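Local coordinates for MAGE domain-containing protein (PDB 7DG2) that probably serves as the Nse3 subunit of the Smc5/6 complex, joining Nse1 through its MAGE domain and shaping the bound Nse4 chain, at residues S182-K185 / V186-F189; L106-I109 / F110-N114; K199-T202 / T203-K206; E188-S191 / K192-K196; D93-T96 / S97-G100. All blocks are in the same frame, centred on the assembly; numbering follows the deposited sequence.

Overall arrangement
Three helices and the bends that begin or end them hold all five contacts. Contact 5 starts helix 94-111 and contact 2 ends it, their centres about 20 Å apart. Contacts 1 and 4 share E188 and F189 on helix 183-193, and contact 3 begins helix 202-209. Contacts 1, 2 and 3 interlock, with centres about 10 to 12 Å apart: F110 lies against K183 and L187, L187 against W201 and Y205, and M111 O is 3.0 Å from Q204 NE2. W201 also touches Q194 and K196 of contact 4. All five contacts border the Nse4 chain, while contact 5 also touches Nse1.

Contact 1 of 5, residues S182-K185 / V186-F189; sequences SKMK and VLEF
Backbone bonds from V186 N to S182 O, L187 N to K183 O, E188 N to M184 O and F189 N to K185 O wind S182-F189 into the opening turns of helix 183-193. S182 is the N-cap of this helix. Its chi1 of 74° puts OG between its own backbone N and carbonyl carbon, where OG accepts from K185 N at 3.0 Å in a nearly straight bond (167°).

On one flank M184 and L187 meet three residues apart. With CG of M184 anti to its backbone N (chi1 -173°) and the chain bent at the next two torsions, SD passes L187 CD2 at 4.1 Å. Y205 and A208 of helix 202-209 also touch the M184 side chain. E188, extended beyond CG, reaches back over the preceding turn: its CG presses on M184 O at 3.2 Å, and the two carboxylate oxygens then divide between neighbours. OE2 faces M184 CG at 3.7 Å, whereas OE1 lies against the aliphatic K185 CD at 3.8 Å. K185 NZ remains 4.3 Å from OE1, too far for a salt bridge, so any attraction there is loose. With E188 replaced by alanine, the K185 ammonium would probably lose this nearby negative charge, and M184 CG its contact with the carboxylate.

The helix is tied outward as well. K183 NZ forms a salt bridge with D207, and V186 and L187 pack on S107 and F110 of helix 94-111. V186 also leans back on the first residue of the turn, its CG2 lying 3.4 Å from S182 O.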
loop_
_atom_site.group_PDB
_atom_site.type_symbol
_atom_site.label_atom_id
_atom_site.label_comp_id
_atom_site.label_asym_id
_atom_site.label_seq_id
_atom_site.Cartn_x
_atom_site.Cartn_y
_atom_site.Cartn_z
ATOM N N SER B 182 -19.708 -10.273 -3.216
ATOM C CA SER B 182 -20.754 -11.200 -3.614
ATOM C C SER B 182 -21.985 -10.392 -3.983
ATOM O O SER B 182 -22.114 -9.224 -3.623
ATOM C CB SER B 182 -21.098 -12.186 -2.493
ATOM O OG SER B 182 -21.852 -11.549 -1.466
ATOM N N LYS B 183 -22.909 -11.037 -4.691
ATOM C CA LYS B 183 -24.158 -10.349 -5.002
ATOM C C LYS B 183 -24.894 -9.929 -3.734
ATOM O O LYS B 183 -25.426 -8.816 -3.663
ATOM C CB LYS B 183 -25.046 -11.240 -5.870
ATOM C CG LYS B 183 -24.545 -11.413 -7.299
ATOM C CD LYS B 183 -25.482 -12.337 -8.061
ATOM C CE LYS B 183 -25.089 -12.458 -9.518
ATOM N NZ LYS B 183 -26.002 -13.424 -10.235
ATOM N N MET B 184 -24.924 -10.796 -2.710
ATOM C CA MET B 184 -25.659 -10.451 -1.494
ATOM C C MET B 184 -24.985 -9.304 -0.754
ATOM O O MET B 184 -25.663 -8.411 -0.236
ATOM C CB MET B 184 -25.800 -11.677 -0.587
ATOM C CG MET B 184 -26.696 -11.449 0.624
ATOM S SD MET B 184 -28.388 -11.034 0.141
ATOM C CE MET B 184 -29.016 -12.655 -0.318
ATOM N N LYS B 185 -23.648 -9.300 -0.705
ATOM C CA LYS B 185 -22.954 -8.178 -0.083
ATOM C C LYS B 185 -23.238 -6.869 -0.813
ATOM O O LYS B 185 -23.451 -5.835 -0.176
ATOM C CB LYS B 185 -21.444 -8.446 -0.045
ATOM C CG LYS B 185 -21.007 -9.523 0.930
ATOM C CD LYS B 185 -21.125 -9.056 2.372
ATOM C CE LYS B 185 -20.391 -10.018 3.314
ATOM N NZ LYS B 185 -20.673 -9.745 4.751
ATOM N N VAL B 186 -23.241 -6.888 -2.152
ATOM C CA VAL B 186 -23.522 -5.660 -2.892
ATOM C C VAL B 186 -24.972 -5.224 -2.665
ATOM O O VAL B 186 -25.264 -4.032 -2.503
ATOM C CB VAL B 186 -23.199 -5.848 -4.384
ATOM C CG1 VAL B 186 -23.686 -4.645 -5.186
ATOM C CG2 VAL B 186 -21.682 -6.030 -4.576
ATOM N N LEU B 187 -25.896 -6.190 -2.620
ATOM C CA LEU B 187 -27.284 -5.875 -2.304
ATOM C C LEU B 187 -27.402 -5.245 -0.923
ATOM O O LEU B 187 -28.210 -4.331 -0.708
ATOM C CB LEU B 187 -28.141 -7.136 -2.392
ATOM C CG LEU B 187 -29.619 -6.929 -2.038
ATOM C CD1 LEU B 187 -30.228 -5.850 -2.940
ATOM C CD2 LEU B 187 -30.379 -8.245 -2.190
ATOM N N GLU B 188 -26.602 -5.728 0.030
ATOM C CA GLU B 188 -26.619 -5.155 1.370
ATOM C C GLU B 188 -26.097 -3.725 1.368
ATOM O O GLU B 188 -26.608 -2.875 2.102
ATOM C CB GLU B 188 -25.811 -6.039 2.322
ATOM C CG GLU B 188 -26.537 -7.326 2.656
ATOM C CD GLU B 188 -25.703 -8.335 3.430
ATOM O OE1 GLU B 188 -24.524 -8.063 3.745
ATOM O OE2 GLU B 188 -26.251 -9.417 3.726
ATOM N N PHE B 189 -25.082 -3.441 0.548
ATOM C CA PHE B 189 -24.593 -2.080 0.401
ATOM C C PHE B 189 -25.655 -1.179 -0.217
ATOM O O PHE B 189 -25.936 -0.091 0.295
ATOM C CB PHE B 189 -23.324 -2.081 -0.458
ATOM C CG PHE B 189 -22.864 -0.713 -0.856
ATOM C CD1 PHE B 189 -22.028 0.019 -0.024
ATOM C CD2 PHE B 189 -23.259 -0.157 -2.067
ATOM C CE1 PHE B 189 -21.598 1.285 -0.392
ATOM C CE2 PHE B 189 -22.841 1.106 -2.435
ATOM C CZ PHE B 189 -22.007 1.828 -1.596
#

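Contact 2 of 5, residues L106-I109 / F110-N114; sequences LSLI and FMKGN
L108 CD1 meets K112 CG at 3.8 Å, the lysine being the first residue past the end of helix 94-111. In the leucine a chi1 of -179° sets CG beside the carbonyl carbon, which leans the branch toward the helix end, while the lysine CG also rests on L108 O at 3.4 Å. Beside them, M111 folds its CG back onto S107 O at 3.1 Å, the same oxygen that accepts from M111 N. I109 turns CG2 toward the chain that leaves the helix, and the methyl packs on the carbonyl carbon N114 C at 3.5 Å.

The chain can fold back past I109 because the helix closes in a Schellman motif. N114 N donates to I109 O at 2.8 Å, and inside that turn G113 N bonds to F110 O at 3.1 Å. G113 is the C-prime residue, with a positive phi of 91° at which a side chain would be jammed against the preceding carbonyl oxygen. The reversal also brings N114 OD1 up to the edge of the F110 ring, in its plane and 3.5 Å from CD1.

Further out, neighbouring elements hold these groups in place. N114 ND2 bonds to D207 of helix 202-209, and M111 O accepts from Q204 NE2. L106 O is gripped twice, by F110 N and by W173 NE1 of strand 169-173, whose residues F171 and W173 also cover I109. K112 NZ bonds to the backbone O of F7 in the Nse4 chain, and M111 packs on the same F7.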
loop_
_atom_site.group_PDB
_atom_site.type_symbol
_atom_site.label_atom_id
_atom_site.label_comp_id
_atom_site.label_asym_id
_atom_site.label_seq_id
_atom_site.Cartn_x
_atom_site.Cartn_y
_atom_site.Cartn_z
ATOM N N LEU B 106 -20.505 -1.716 -9.742
ATOM C CA LEU B 106 -20.963 -3.087 -9.515
ATOM C C LEU B 106 -22.429 -3.110 -9.106
ATOM O O LEU B 106 -23.168 -4.038 -9.456
ATOM C CB LEU B 106 -20.117 -3.766 -8.431
ATOM C CG LEU B 106 -18.641 -4.046 -8.761
ATOM C CD1 LEU B 106 -17.925 -4.577 -7.520
ATOM C CD2 LEU B 106 -18.518 -5.052 -9.890
ATOM N N SER B 107 -22.847 -2.116 -8.322
ATOM C CA SER B 107 -24.229 -2.044 -7.863
ATOM C C SER B 107 -25.185 -1.914 -9.037
ATOM O O SER B 107 -26.171 -2.652 -9.126
ATOM C CB SER B 107 -24.410 -0.872 -6.898
ATOM O OG SER B 107 -23.711 -1.091 -5.676
ATOM N N LEU B 108 -24.904 -0.982 -9.952
ATOM C CA LEU B 108 -25.793 -0.788 -11.097
ATOM C C LEU B 108 -25.884 -2.060 -11.927
ATOM O O LEU B 108 -26.978 -2.504 -12.296
ATOM C CB LEU B 108 -25.310 0.389 -11.949
ATOM C CG LEU B 108 -26.204 0.672 -13.170
ATOM C CD1 LEU B 108 -27.582 1.104 -12.712
ATOM C CD2 LEU B 108 -25.590 1.715 -14.113
ATOM N N ILE B 109 -24.737 -2.678 -12.199
ATOM C CA ILE B 109 -24.713 -3.887 -13.014
ATOM C C ILE B 109 -25.570 -4.972 -12.381
ATOM O O ILE B 109 -26.446 -5.553 -13.026
ATOM C CB ILE B 109 -23.264 -4.362 -13.209
ATOM C CG1 ILE B 109 -22.455 -3.343 -14.012
ATOM C CG2 ILE B 109 -23.242 -5.761 -13.835
ATOM C CD1 ILE B 109 -20.963 -3.660 -14.023
ATOM N N PHE B 110 -25.332 -5.259 -11.103
ATOM C CA PHE B 110 -26.069 -6.322 -10.433
ATOM C C PHE B 110 -27.555 -5.990 -10.323
ATOM O O PHE B 110 -28.410 -6.840 -10.601
ATOM C CB PHE B 110 -25.454 -6.573 -9.050
ATOM C CG PHE B 110 -26.362 -7.309 -8.105
ATOM C CD1 PHE B 110 -26.731 -8.622 -8.355
ATOM C CD2 PHE B 110 -26.848 -6.680 -6.964
ATOM C CE1 PHE B 110 -27.583 -9.305 -7.481
ATOM C CE2 PHE B 110 -27.693 -7.352 -6.086
ATOM C CZ PHE B 110 -28.058 -8.671 -6.350
ATOM N N MET B 111 -27.885 -4.758 -9.924
ATOM C CA MET B 111 -29.282 -4.422 -9.656
ATOM C C MET B 111 -30.114 -4.413 -10.931
ATOM O O MET B 111 -31.331 -4.627 -10.862
ATOM C CB MET B 111 -29.376 -3.070 -8.941
ATOM C CG MET B 111 -28.795 -3.054 -7.502
ATOM S SD MET B 111 -29.547 -4.253 -6.373
ATOM C CE MET B 111 -31.101 -3.430 -5.994
ATOM N N LYS B 112 -29.473 -4.206 -12.083
ATOM C CA LYS B 112 -30.115 -4.225 -13.390
ATOM C C LYS B 112 -29.996 -5.573 -14.086
ATOM O O LYS B 112 -30.094 -5.634 -15.314
ATOM C CB LYS B 112 -29.521 -3.132 -14.284
ATOM C CG LYS B 112 -29.892 -1.732 -13.875
ATOM C CD LYS B 112 -31.396 -1.545 -13.951
ATOM C CE LYS B 112 -31.780 -0.081 -13.891
ATOM N NZ LYS B 112 -33.251 0.082 -14.051
ATOM N N GLY B 113 -29.780 -6.652 -13.343
ATOM C CA GLY B 113 -29.801 -7.978 -13.932
ATOM C C GLY B 113 -28.472 -8.502 -14.426
ATOM O O GLY B 113 -28.458 -9.356 -15.319
ATOM N N ASN B 114 -27.357 -8.007 -13.887
ATOM C CA ASN B 114 -25.990 -8.517 -14.063
ATOM C C ASN B 114 -25.345 -8.097 -15.378
ATOM O O ASN B 114 -24.290 -8.637 -15.743
ATOM C CB ASN B 114 -25.939 -10.038 -13.891
ATOM C CG ASN B 114 -26.410 -10.468 -12.511
ATOM O OD1 ASN B 114 -25.868 -10.027 -11.499
ATOM N ND2 ASN B 114 -27.453 -11.286 -12.466
#

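Contact 3 of 5, residues K199-T202 / T203-K206; sequences KSWT and TQYK
The start of helix 202-209 is built here, with W201 as its N-cap residue and Y205 closing the first turn. Y205 N donates to W201 O at 2.7 Å, straight (165°) and nearly along the C=O axis. The next amide, K206 N, follows to T202 O.

The W201 side chain is flanked by Q204. Bent at chi2, the glutamine curls back, and its OE1 lies 3.4 Å from W201 CB, with the amide plane almost perpendicular to the indole. The same OE1 bonds to T5 OG1 of the Nse4 chain. The indole meets F7 of Nse4 edge-to-face and K196 in a cation-pi contact, so the cap residue lines the interface with that subunit. T203 OG1 adds a bond to the backbone N of T5 in Nse4.

On another side of the turn K199 crosses Y205 obliquely. In the tyrosine a chi1 of -170° turns CG away from the backbone N, which stands the ring out from the helix flank, beside K199. K199 CG then sits over one face, displaced toward the rim, in a CH-pi contact 3.9 Å from the ring centroid. M184 of helix 183-193 also touches the tyrosine. The lysine chain, kinked at chi3, runs on across the ring until K199 CE is 4.0 Å from Y205 CE2.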
loop_
_atom_site.group_PDB
_atom_site.type_symbol
_atom_site.label_atom_id
_atom_site.label_comp_id
_atom_site.label_asym_id
_atom_site.label_seq_id
_atom_site.Cartn_x
_atom_site.Cartn_y
_atom_site.Cartn_z
ATOM N N LYS B 199 -34.338 -7.563 1.626
ATOM C CA LYS B 199 -35.523 -8.263 1.135
ATOM C C LYS B 199 -36.519 -7.338 0.451
ATOM O O LYS B 199 -37.445 -7.842 -0.193
ATOM C CB LYS B 199 -36.216 -9.019 2.273
ATOM C CG LYS B 199 -35.434 -10.220 2.775
ATOM C CD LYS B 199 -36.337 -11.269 3.420
ATOM C CE LYS B 199 -36.892 -12.242 2.374
ATOM N NZ LYS B 199 -37.679 -13.357 2.984
ATOM N N SER B 200 -36.356 -6.013 0.567
ATOM C CA SER B 200 -37.173 -5.092 -0.226
ATOM C C SER B 200 -37.025 -5.366 -1.717
ATOM O O SER B 200 -37.982 -5.201 -2.484
ATOM C CB SER B 200 -36.781 -3.636 0.058
ATOM O OG SER B 200 -36.769 -3.353 1.443
ATOM N N TRP B 201 -35.835 -5.774 -2.144
ATOM C CA TRP B 201 -35.540 -6.005 -3.552
ATOM C C TRP B 201 -35.693 -7.490 -3.875
ATOM O O TRP B 201 -34.722 -8.205 -4.117
ATOM C CB TRP B 201 -34.129 -5.518 -3.873
ATOM C CG TRP B 201 -33.861 -4.093 -3.543
ATOM C CD1 TRP B 201 -33.215 -3.605 -2.443
ATOM C CD2 TRP B 201 -34.205 -2.964 -4.341
ATOM N NE1 TRP B 201 -33.138 -2.235 -2.509
ATOM C CE2 TRP B 201 -33.739 -1.817 -3.667
ATOM C CE3 TRP B 201 -34.861 -2.811 -5.568
ATOM C CZ2 TRP B 201 -33.919 -0.536 -4.171
ATOM C CZ3 TRP B 201 -35.042 -1.540 -6.064
ATOM C CH2 TRP B 201 -34.571 -0.418 -5.369
ATOM N N THR B 202 -36.957 -7.933 -3.904
ATOM C CA THR B 202 -37.274 -9.358 -4.014
ATOM C C THR B 202 -36.535 -10.031 -5.165
ATOM O O THR B 202 -35.984 -11.127 -5.011
ATOM C CB THR B 202 -38.784 -9.542 -4.190
ATOM O OG1 THR B 202 -39.469 -8.962 -3.076
ATOM C CG2 THR B 202 -39.130 -11.013 -4.270
ATOM N N THR B 203 -36.526 -9.393 -6.334
ATOM C CA THR B 203 -35.906 -9.998 -7.510
ATOM C C THR B 203 -34.399 -10.144 -7.331
ATOM O O THR B 203 -33.825 -11.210 -7.593
ATOM C CB THR B 203 -36.214 -9.155 -8.747
ATOM O OG1 THR B 203 -37.638 -9.026 -8.896
ATOM C CG2 THR B 203 -35.623 -9.804 -9.991
ATOM N N GLN B 204 -33.741 -9.070 -6.899
ATOM C CA GLN B 204 -32.296 -9.108 -6.715
ATOM C C GLN B 204 -31.913 -9.983 -5.525
ATOM O O GLN B 204 -30.884 -10.674 -5.561
ATOM C CB GLN B 204 -31.780 -7.676 -6.565
ATOM C CG GLN B 204 -31.985 -6.815 -7.840
ATOM C CD GLN B 204 -33.378 -6.181 -7.971
ATOM O OE1 GLN B 204 -34.291 -6.456 -7.189
ATOM N NE2 GLN B 204 -33.531 -5.310 -8.965
ATOM N N TYR B 205 -32.742 -9.992 -4.482
ATOM C CA TYR B 205 -32.493 -10.871 -3.344
ATOM C C TYR B 205 -32.474 -12.335 -3.766
ATOM O O TYR B 205 -31.606 -13.101 -3.335
ATOM C CB TYR B 205 -33.554 -10.636 -2.272
ATOM C CG TYR B 205 -33.262 -11.326 -0.969
ATOM C CD1 TYR B 205 -32.513 -10.694 0.013
ATOM C CD2 TYR B 205 -33.760 -12.593 -0.704
ATOM C CE1 TYR B 205 -32.252 -11.317 1.215
ATOM C CE2 TYR B 205 -33.501 -13.221 0.493
ATOM C CZ TYR B 205 -32.747 -12.578 1.448
ATOM O OH TYR B 205 -32.491 -13.199 2.649
ATOM N N LYS B 206 -33.431 -12.751 -4.600
ATOM C CA LYS B 206 -33.428 -14.142 -5.038
ATOM C C LYS B 206 -32.205 -14.439 -5.895
ATOM O O LYS B 206 -31.597 -15.507 -5.765
ATOM C CB LYS B 206 -34.719 -14.467 -5.795
ATOM C CG LYS B 206 -34.851 -15.946 -6.146
ATOM C CD LYS B 206 -36.280 -16.333 -6.505
ATOM C CE LYS B 206 -36.394 -17.838 -6.750
ATOM N NZ LYS B 206 -37.814 -18.283 -6.894
#

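Contact 4 of 5, residues E188-S191 / K192-K196; sequences EFVS and KIQQK
S191 O is gripped by two amides from the following chain at once. K196 N donates to it at 2.9 Å and almost straight (173°), while Q194 N adds a weak bond at 3.3 Å. Q194 N also binds V190 O, so this amide is shared between two carbonyls.

Between the side chains, F189 and I193 carry the main apolar contact. I193 CG1 sits over one face of the F189 ring, 3.9 Å from its centroid and offset toward the rim, a CH-pi contact. The isoleucine reaches it with CG1 beside its backbone N (chi1 -68°), a setting that also lays CG1 on F189 O at 3.4 Å. V190 and Q194 run side by side, and Q194 CG rests on V190 O at 3.5 Å.

Helix 183-193 ends here in a Schellman motif. Q195 is the C-prime residue, a glutamine with positive phi (59°), and its N bonds to K192 O inside the wider turn closed by K196 N. The reversal brings K196 O within 3.6 Å of S191 CB, while S191 OG turns back up the helix to bond L187 O.

Much of this helix end faces Nse4. The F189 ring meets Y61 of that chain edge-to-face. Were F189 a serine, I193 CG1 would probably lose the ring face it covers, and Y61 of Nse4 its ring partner. K192 NZ forms a salt bridge with E57 of Nse4.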
loop_
_atom_site.group_PDB
_atom_site.type_symbol
_atom_site.label_atom_id
_atom_site.label_comp_id
_atom_site.label_asym_id
_atom_site.label_seq_id
_atom_site.Cartn_x
_atom_site.Cartn_y
_atom_site.Cartn_z
ATOM N N GLU B 188 -26.602 -5.728 0.030
ATOM C CA GLU B 188 -26.619 -5.155 1.370
ATOM C C GLU B 188 -26.097 -3.725 1.368
ATOM O O GLU B 188 -26.608 -2.875 2.102
ATOM C CB GLU B 188 -25.811 -6.039 2.322
ATOM C CG GLU B 188 -26.537 -7.326 2.656
ATOM C CD GLU B 188 -25.703 -8.335 3.430
ATOM O OE1 GLU B 188 -24.524 -8.063 3.745
ATOM O OE2 GLU B 188 -26.251 -9.417 3.726
ATOM N N PHE B 189 -25.082 -3.441 0.548
ATOM C CA PHE B 189 -24.593 -2.080 0.401
ATOM C C PHE B 189 -25.655 -1.179 -0.217
ATOM O O PHE B 189 -25.936 -0.091 0.295
ATOM C CB PHE B 189 -23.324 -2.081 -0.458
ATOM C CG PHE B 189 -22.864 -0.713 -0.856
ATOM C CD1 PHE B 189 -22.028 0.019 -0.024
ATOM C CD2 PHE B 189 -23.259 -0.157 -2.067
ATOM C CE1 PHE B 189 -21.598 1.285 -0.392
ATOM C CE2 PHE B 189 -22.841 1.106 -2.435
ATOM C CZ PHE B 189 -22.007 1.828 -1.596
ATOM N N VAL B 190 -26.246 -1.621 -1.328
ATOM C CA VAL B 190 -27.275 -0.824 -1.995
ATOM C C VAL B 190 -28.423 -0.536 -1.033
ATOM O O VAL B 190 -28.885 0.609 -0.907
ATOM C CB VAL B 190 -27.758 -1.552 -3.261
ATOM C CG1 VAL B 190 -28.948 -0.827 -3.882
ATOM C CG2 VAL B 190 -26.614 -1.662 -4.257
ATOM N N SER B 191 -28.865 -1.568 -0.308
ATOM C CA SER B 191 -29.946 -1.405 0.665
ATOM C C SER B 191 -29.577 -0.401 1.746
ATOM O O SER B 191 -30.394 0.450 2.114
ATOM C CB SER B 191 -30.293 -2.754 1.295
ATOM O OG SER B 191 -30.667 -3.678 0.294
ATOM N N LYS B 192 -28.352 -0.488 2.273
ATOM C CA LYS B 192 -27.916 0.450 3.306
ATOM C C LYS B 192 -27.928 1.891 2.802
ATOM O O LYS B 192 -28.405 2.801 3.494
ATOM C CB LYS B 192 -26.521 0.065 3.801
ATOM C CG LYS B 192 -26.028 0.923 4.965
ATOM C CD LYS B 192 -24.772 0.327 5.583
ATOM C CE LYS B 192 -24.331 1.116 6.801
ATOM N NZ LYS B 192 -23.164 0.463 7.453
ATOM N N ILE B 193 -27.383 2.124 1.608
ATOM C CA ILE B 193 -27.356 3.473 1.050
ATOM C C ILE B 193 -28.764 4.041 0.937
ATOM O O ILE B 193 -28.997 5.225 1.208
ATOM C CB ILE B 193 -26.642 3.457 -0.316
ATOM C CG1 ILE B 193 -25.153 3.157 -0.118
ATOM C CG2 ILE B 193 -26.848 4.769 -1.054
ATOM C CD1 ILE B 193 -24.428 4.213 0.702
ATOM N N GLN B 194 -29.724 3.216 0.534
ATOM C CA GLN B 194 -31.072 3.703 0.274
ATOM C C GLN B 194 -32.009 3.529 1.464
ATOM O O GLN B 194 -33.219 3.731 1.319
ATOM C CB GLN B 194 -31.635 3.019 -0.972
ATOM C CG GLN B 194 -30.775 3.267 -2.204
ATOM C CD GLN B 194 -31.597 3.350 -3.477
ATOM O OE1 GLN B 194 -32.156 4.397 -3.801
ATOM N NE2 GLN B 194 -31.681 2.244 -4.196
ATOM N N GLN B 195 -31.471 3.186 2.636
ATOM C CA GLN B 195 -32.246 3.066 3.876
ATOM C C GLN B 195 -33.361 2.031 3.743
ATOM O O GLN B 195 -34.474 2.225 4.240
ATOM C CB GLN B 195 -32.807 4.423 4.316
ATOM C CG GLN B 195 -31.732 5.476 4.542
ATOM C CD GLN B 195 -32.230 6.690 5.297
ATOM O OE1 GLN B 195 -32.014 7.830 4.878
ATOM N NE2 GLN B 195 -32.889 6.455 6.425
ATOM N N LYS B 196 -33.056 0.919 3.082
ATOM C CA LYS B 196 -33.990 -0.175 2.871
ATOM C C LYS B 196 -33.434 -1.467 3.469
ATOM O O LYS B 196 -32.325 -1.510 4.008
ATOM C CB LYS B 196 -34.279 -0.357 1.377
ATOM C CG LYS B 196 -34.889 0.875 0.711
ATOM C CD LYS B 196 -35.251 0.580 -0.742
ATOM C CE LYS B 196 -36.749 0.758 -1.002
ATOM N NZ LYS B 196 -37.130 0.388 -2.399
#

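Contact 5 of 5, residues D93-T96 / S97-G100; sequences DENT and SKLG
N95 and K98 both hold CG beside the backbone N and anti to the carbonyl carbon (chi1 -74° and -73°), and these matched torsions bring the asparagine amide against the lysine stem. N95 OD1 lies 3.6 Å from K98 CD, the two side chains crossing at a slant. The lysine runs extended past the amide, and K98 NZ, 3.9 Å from N95 OD1, goes on to a salt bridge with E149.

At the same helix end, helix 94-111 begins with a capping box formed by D93 and T96. D93 N donates to T96 OG1 at 3.0 Å, a nearly straight bond (165°). In return D93 OD1 accepts weakly from T96 N at 3.3 Å and, also weakly, from N95 N at 3.0 Å. The first full helical bonds follow, K98 N to E94 O and L99 N to N95 O. T96 O is shared: G100 N reaches it in the carbonyl plane at 3.2 Å, and L99 N adds a weak bond.

Other subunits border this turn. T96, S97 and L99 pack on Nse4, D93 and E94 touch Q148 of the Nse1 chain, and S97 OG is bonded within the chain to E138.

The box supplies weak, bent side-chain bonds to the first amides of the helix; T96 N also has a weak backbone bond to D93 O. The negative charge of D93 at this end probably interacts favourably with the helix dipole, and T96 OG1 in turn accepts from the backbone N of the cap residue, tying the box from both sides.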
loop_
_atom_site.group_PDB
_atom_site.type_symbol
_atom_site.label_atom_id
_atom_site.label_comp_id
_atom_site.label_asym_id
_atom_site.label_seq_id
_atom_site.Cartn_x
_atom_site.Cartn_y
_atom_site.Cartn_z
ATOM N N ASP B 93 -6.726 5.608 1.711
ATOM C CA ASP B 93 -5.893 6.247 0.689
ATOM C C ASP B 93 -6.674 6.337 -0.624
ATOM O O ASP B 93 -7.905 6.231 -0.642
ATOM C CB ASP B 93 -4.556 5.491 0.535
ATOM C CG ASP B 93 -4.735 4.029 0.118
ATOM O OD1 ASP B 93 -5.821 3.636 -0.361
ATOM O OD2 ASP B 93 -3.770 3.250 0.282
ATOM N N GLU B 94 -5.951 6.532 -1.732
ATOM C CA GLU B 94 -6.618 6.727 -3.016
ATOM C C GLU B 94 -7.289 5.450 -3.498
ATOM O O GLU B 94 -8.284 5.520 -4.225
ATOM C CB GLU B 94 -5.630 7.229 -4.074
ATOM C CG GLU B 94 -4.635 6.181 -4.574
ATOM C CD GLU B 94 -3.340 6.156 -3.773
ATOM O OE1 GLU B 94 -2.309 5.701 -4.328
ATOM O OE2 GLU B 94 -3.351 6.597 -2.597
ATOM N N ASN B 95 -6.768 4.283 -3.113
ATOM C CA ASN B 95 -7.450 3.045 -3.475
ATOM C C ASN B 95 -8.755 2.883 -2.713
ATOM O O ASN B 95 -9.653 2.175 -3.181
ATOM C CB ASN B 95 -6.535 1.839 -3.248
ATOM C CG ASN B 95 -5.443 1.736 -4.300
ATOM O OD1 ASN B 95 -5.652 2.078 -5.466
ATOM N ND2 ASN B 95 -4.269 1.277 -3.889
ATOM N N THR B 96 -8.898 3.543 -1.564
ATOM C CA THR B 96 -10.191 3.569 -0.905
ATOM C C THR B 96 -11.225 4.261 -1.788
ATOM O O THR B 96 -12.315 3.733 -2.023
ATOM C CB THR B 96 -10.073 4.277 0.449
ATOM O OG1 THR B 96 -9.026 3.667 1.217
ATOM C CG2 THR B 96 -11.382 4.185 1.205
ATOM N N SER B 97 -10.892 5.445 -2.301
ATOM C CA SER B 97 -11.839 6.158 -3.152
ATOM C C SER B 97 -12.193 5.352 -4.397
ATOM O O SER B 97 -13.356 5.343 -4.831
ATOM C CB SER B 97 -11.263 7.521 -3.536
ATOM O OG SER B 97 -11.165 8.339 -2.391
ATOM N N LYS B 98 -11.208 4.672 -4.989
ATOM C CA LYS B 98 -11.483 3.884 -6.183
ATOM C C LYS B 98 -12.470 2.767 -5.891
ATOM O O LYS B 98 -13.296 2.440 -6.744
ATOM C CB LYS B 98 -10.195 3.291 -6.753
ATOM C CG LYS B 98 -9.275 4.287 -7.439
ATOM C CD LYS B 98 -7.963 3.608 -7.799
ATOM C CE LYS B 98 -7.007 4.579 -8.462
ATOM N NZ LYS B 98 -5.792 3.868 -8.968
ATOM N N LEU B 99 -12.409 2.173 -4.689
ATOM C CA LEU B 99 -13.354 1.107 -4.377
ATOM C C LEU B 99 -14.766 1.652 -4.217
ATOM O O LEU B 99 -15.735 0.961 -4.551
ATOM C CB LEU B 99 -12.928 0.361 -3.105
ATOM C CG LEU B 99 -13.663 -0.960 -2.906
ATOM C CD1 LEU B 99 -13.160 -1.987 -3.920
ATOM C CD2 LEU B 99 -13.487 -1.465 -1.505
ATOM N N GLY B 100 -14.901 2.880 -3.704
ATOM C CA GLY B 100 -16.207 3.518 -3.690
ATOM C C GLY B 100 -16.799 3.613 -5.086
ATOM O O GLY B 100 -17.963 3.270 -5.308
#